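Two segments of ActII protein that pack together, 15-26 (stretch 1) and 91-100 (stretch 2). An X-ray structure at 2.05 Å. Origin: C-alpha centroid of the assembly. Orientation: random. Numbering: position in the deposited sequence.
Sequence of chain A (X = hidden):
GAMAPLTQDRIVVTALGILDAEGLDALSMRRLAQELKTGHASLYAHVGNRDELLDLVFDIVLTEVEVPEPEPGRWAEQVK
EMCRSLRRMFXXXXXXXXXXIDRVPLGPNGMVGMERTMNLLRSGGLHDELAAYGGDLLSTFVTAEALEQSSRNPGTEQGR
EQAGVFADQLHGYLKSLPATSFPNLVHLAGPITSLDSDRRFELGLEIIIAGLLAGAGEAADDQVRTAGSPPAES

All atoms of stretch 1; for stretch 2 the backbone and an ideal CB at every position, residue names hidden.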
# COMPACT_ATOMS: atom_id res chain seq x y z
N ALA A 15 18.46 -15.94 10.95
CA ALA A 15 17.45 -15.82 9.92
C ALA A 15 17.44 -14.48 9.18
O ALA A 15 17.37 -14.43 7.93
CB ALA A 15 16.05 -16.10 10.54
N LEU A 16 17.54 -13.39 9.92
CA LEU A 16 17.61 -12.09 9.34
C LEU A 16 18.85 -11.96 8.44
O LEU A 16 18.83 -11.32 7.41
CB LEU A 16 17.67 -11.05 10.46
CG LEU A 16 17.77 -9.59 9.97
CD1 LEU A 16 16.54 -9.21 9.11
CD2 LEU A 16 17.93 -8.65 11.18
N GLY A 17 19.93 -12.62 8.82
CA GLY A 17 21.19 -12.55 8.05
C GLY A 17 20.96 -13.23 6.69
O GLY A 17 21.40 -12.75 5.64
N ILE A 18 20.24 -14.34 6.70
CA ILE A 18 19.96 -15.08 5.46
C ILE A 18 19.12 -14.19 4.55
O ILE A 18 19.45 -13.99 3.39
CB ILE A 18 19.25 -16.46 5.73
CG1 ILE A 18 20.26 -17.41 6.41
CG2 ILE A 18 18.71 -17.08 4.42
CD1 ILE A 18 19.57 -18.52 7.27
N LEU A 19 18.01 -13.70 5.09
CA LEU A 19 17.11 -12.73 4.43
C LEU A 19 17.89 -11.55 3.82
O LEU A 19 17.69 -11.19 2.68
CB LEU A 19 16.16 -12.17 5.46
CG LEU A 19 14.64 -12.30 5.42
CD1 LEU A 19 13.99 -11.09 6.12
CD2 LEU A 19 14.14 -12.36 4.00
N ASP A 20 18.74 -10.93 4.62
CA ASP A 20 19.46 -9.73 4.16
C ASP A 20 20.33 -10.06 2.94
O ASP A 20 20.47 -9.24 2.01
CB ASP A 20 20.31 -9.16 5.31
CG ASP A 20 19.46 -8.34 6.34
OD1 ASP A 20 18.30 -8.04 6.05
OD2 ASP A 20 19.96 -7.99 7.43
N ALA A 21 20.93 -11.25 2.94
CA ALA A 21 21.93 -11.59 1.92
C ALA A 21 21.29 -12.29 0.74
O ALA A 21 21.84 -12.25 -0.36
CB ALA A 21 23.07 -12.46 2.52
N GLU A 22 20.17 -12.98 0.97
CA GLU A 22 19.67 -13.89 -0.03
C GLU A 22 18.16 -13.79 -0.32
O GLU A 22 17.64 -14.39 -1.28
CB GLU A 22 20.08 -15.33 0.33
CG GLU A 22 21.59 -15.57 0.33
CD GLU A 22 21.93 -16.96 0.77
OE1 GLU A 22 21.18 -17.88 0.41
OE2 GLU A 22 22.92 -17.14 1.50
N GLY A 23 17.46 -13.02 0.48
CA GLY A 23 16.08 -12.75 0.16
C GLY A 23 15.18 -13.77 0.81
O GLY A 23 15.63 -14.80 1.30
N LEU A 24 13.90 -13.46 0.83
CA LEU A 24 12.90 -14.23 1.51
C LEU A 24 12.76 -15.68 1.02
O LEU A 24 12.35 -16.56 1.79
CB LEU A 24 11.55 -13.50 1.38
CG LEU A 24 10.32 -14.00 2.13
CD1 LEU A 24 10.50 -14.12 3.64
CD2 LEU A 24 9.17 -13.10 1.84
N ASP A 25 13.02 -15.95 -0.26
CA ASP A 25 12.72 -17.31 -0.72
C ASP A 25 13.79 -18.30 -0.25
O ASP A 25 13.49 -19.46 0.02
CB ASP A 25 12.48 -17.37 -2.23
CG ASP A 25 11.18 -16.66 -2.66
OD1 ASP A 25 10.24 -16.48 -1.87
OD2 ASP A 25 11.11 -16.27 -3.84
N ALA A 26 15.01 -17.80 -0.08
CA ALA A 26 16.15 -18.54 0.46
C ALA A 26 15.98 -18.91 1.91
O ALA A 26 16.70 -19.78 2.41
CB ALA A 26 17.41 -17.72 0.29
N UNK A 91 14.82 -0.15 3.87
CA UNK A 91 15.91 -0.01 2.89
C UNK A 91 17.14 -0.80 3.29
O UNK A 91 17.96 -1.19 2.42
CB UNK A 91 16.29 1.46 2.72
N UNK A 92 17.28 -1.06 4.58
CA UNK A 92 18.40 -1.82 5.12
C UNK A 92 18.17 -3.33 4.94
O UNK A 92 19.13 -4.10 4.91
CB UNK A 92 18.60 -1.48 6.60
N UNK A 93 16.91 -3.75 4.81
CA UNK A 93 16.54 -5.17 4.92
C UNK A 93 15.75 -5.67 3.75
O UNK A 93 14.51 -5.45 3.64
CB UNK A 93 15.73 -5.41 6.20
N UNK A 94 16.47 -6.41 2.91
CA UNK A 94 15.95 -7.05 1.71
C UNK A 94 14.66 -7.78 2.02
O UNK A 94 14.67 -8.67 2.91
CB UNK A 94 16.98 -8.02 1.12
N UNK A 95 13.59 -7.45 1.31
CA UNK A 95 12.41 -8.31 1.26
C UNK A 95 11.53 -8.11 2.50
O UNK A 95 10.57 -8.85 2.71
CB UNK A 95 12.83 -9.78 1.14
N UNK A 96 11.87 -7.11 3.30
CA UNK A 96 11.29 -6.97 4.63
C UNK A 96 9.88 -6.39 4.57
O UNK A 96 9.00 -6.78 5.33
CB UNK A 96 12.18 -6.09 5.50
N UNK A 97 9.67 -5.46 3.64
CA UNK A 97 8.35 -4.91 3.39
C UNK A 97 7.38 -5.99 2.91
O UNK A 97 6.17 -5.88 3.11
CB UNK A 97 8.44 -3.78 2.36
N UNK A 98 7.93 -7.02 2.28
CA UNK A 98 7.13 -8.15 1.81
C UNK A 98 6.60 -8.90 3.02
O UNK A 98 5.48 -9.36 3.04
CB UNK A 98 7.95 -9.08 0.91
N UNK A 99 7.42 -9.03 4.05
CA UNK A 99 6.97 -9.71 5.26
C UNK A 99 6.01 -8.83 6.02
O UNK A 99 5.01 -9.31 6.56
CB UNK A 99 8.16 -10.09 6.15
N UNK A 100 6.36 -7.54 6.10
CA UNK A 100 5.61 -6.56 6.88
C UNK A 100 4.21 -6.30 6.40
O UNK A 100 3.35 -5.98 7.19
CB UNK A 100 6.37 -5.23 6.90

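Position 91 lies in a helix that arrives from earlier in the chain, and 92 follows it. Stretch 1 has no atom within 5.5 Å of the ideal CB of either, so it places little constraint on them and many side chains would do. They are Leu91, which makes no contact with stretch 1, and Ala92, whose carbonyl O accepts from water 1; the same water donates to Asp20 O.

At position 93 the chain has left the helix, with phi/psi of -127/103°. CA-to-CB points sideways, yet the ideal CB lies 3.7 Å from Asp20 OD1, with Leu16 CD1 4.9 Å away. A carboxylate beside a leucine methyl favours a donor with some apolar surface: histidine, asparagine, glutamine or a longer basic chain would be plausible. The residue is His93. Its ND1 donates to Asp20 OD1 at 2.8 Å, with the carboxylate oxygen at the ring edge and near its plane, and makes a weak second bond to Asp20 OD2 at 3.1 Å. Leu16 CD1 packs 3.7 Å from His93 ND1.

Position 94 points its CB toward the backbone of Leu19 and Asp20 in the stretch 1 helix, 3.6 Å from Leu19 O and 3.8 Å from Asp20 O. Beyond lie the carbonyls of Ala21 and Glu22 and the CA of Gly23, which carries no side chain, so a long side chain ending in donors, lysine or arginine, or perhaps glutamine, would suit. Arg94 extends along this path with chi1 to chi3 all t. Its guanidinium lays one face against Glu22 O and Gly23 CA, the latter 3.4 Å from Arg94 NE. Water 2 links Arg94 NH1 to Asp20 O.

Position 95 has positive phi (81/8°) within the type II turn from 93 to 96, a conformation easiest for glycine, asparagine or aspartate. Its CB points toward stretch 1, 3.8 Å from Leu24 N, an amide with no backbone acceptor within its own stretch. A short acceptor is therefore attractive. Asp95 supplies it: Leu24 N donates to Asp95 OD2 at 2.6 Å and is nearly linear, at 172°. Although Asp95 precedes a helix at the N-cap position, its side chain makes no capping bond. An ideal CB on Gly23 would clash with this carboxylate oxygen, at 3.0 Å from Asp95 OD2.

At 96 the CB points sideways, 5.4 Å from Leu19 CD1, and a modest apolar group is reasonable; Leu96 occupies it. At 97 and 100 the ideal CB has nothing of stretch 1 within 5.5 Å, so stretch 1 sets no preference; they are Ala97 and Ala100.

Position 98 directs its CB toward Leu24, 4.3 Å from CD2, with the Asp25 carboxylate farther on. A long basic chain could cover the leucine and meet the acid. Arg98 does so: Leu24 CD2 sits over one guanidinium face, 3.7 Å from Arg98 CZ, and Asp25 OD1 forms a long salt bridge to Arg98 NH2 at 3.7 Å.

Position 99 faces the methyls of Leu19 and Leu24, so leucine, isoleucine, valine or methionine would fit. Ile99 touches both, with Ile99 CD1 3.5 Å from Leu19 CD1 and Ile99 CG1 3.9 Å from Leu24 CD1.

Stretch 2 91-100: LAHRDLARIA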
# COMPACT_ATOMS: atom_id res chain seq x y z
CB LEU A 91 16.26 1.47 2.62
CG LEU A 91 15.17 2.29 1.91
CD1 LEU A 91 15.63 3.67 1.54
CD2 LEU A 91 14.64 1.59 0.69
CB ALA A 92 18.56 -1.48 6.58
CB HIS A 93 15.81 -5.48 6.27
CG HIS A 93 16.64 -5.16 7.48
ND1 HIS A 93 17.73 -5.92 7.85
CD2 HIS A 93 16.58 -4.14 8.37
CE1 HIS A 93 18.30 -5.40 8.91
NE2 HIS A 93 17.63 -4.32 9.25
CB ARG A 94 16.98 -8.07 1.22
CG ARG A 94 16.54 -8.92 0.02
CD ARG A 94 17.71 -9.39 -0.81
NE ARG A 94 17.28 -10.28 -1.88
CZ ARG A 94 18.08 -10.96 -2.70
NH1 ARG A 94 19.42 -10.87 -2.62
NH2 ARG A 94 17.53 -11.74 -3.60
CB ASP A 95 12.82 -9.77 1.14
CG ASP A 95 12.84 -10.25 -0.30
OD1 ASP A 95 12.38 -9.50 -1.18
OD2 ASP A 95 13.32 -11.38 -0.55
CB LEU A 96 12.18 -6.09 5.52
CG LEU A 96 11.71 -5.88 6.96
CD1 LEU A 96 11.68 -7.20 7.71
CD2 LEU A 96 12.60 -4.88 7.67
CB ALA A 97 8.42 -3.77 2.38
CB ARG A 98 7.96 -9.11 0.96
CG ARG A 98 7.87 -8.93 -0.53
CD ARG A 98 8.72 -10.01 -1.25
NE ARG A 98 8.07 -11.33 -1.23
CZ ARG A 98 8.58 -12.46 -1.72
NH1 ARG A 98 9.76 -12.49 -2.31
NH2 ARG A 98 7.88 -13.59 -1.64
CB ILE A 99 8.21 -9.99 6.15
CG1 ILE A 99 9.17 -10.96 5.46
CG2 ILE A 99 7.84 -10.46 7.53
CD1 ILE A 99 10.53 -11.02 6.15
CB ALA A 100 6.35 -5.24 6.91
O HOH W 1 19.41 -6.56 2.80
O HOH W 2 21.07 -8.88 -0.65
O HOH W 3 15.76 -8.71 5.48
O HOH W 4 12.87 -13.54 -2.35
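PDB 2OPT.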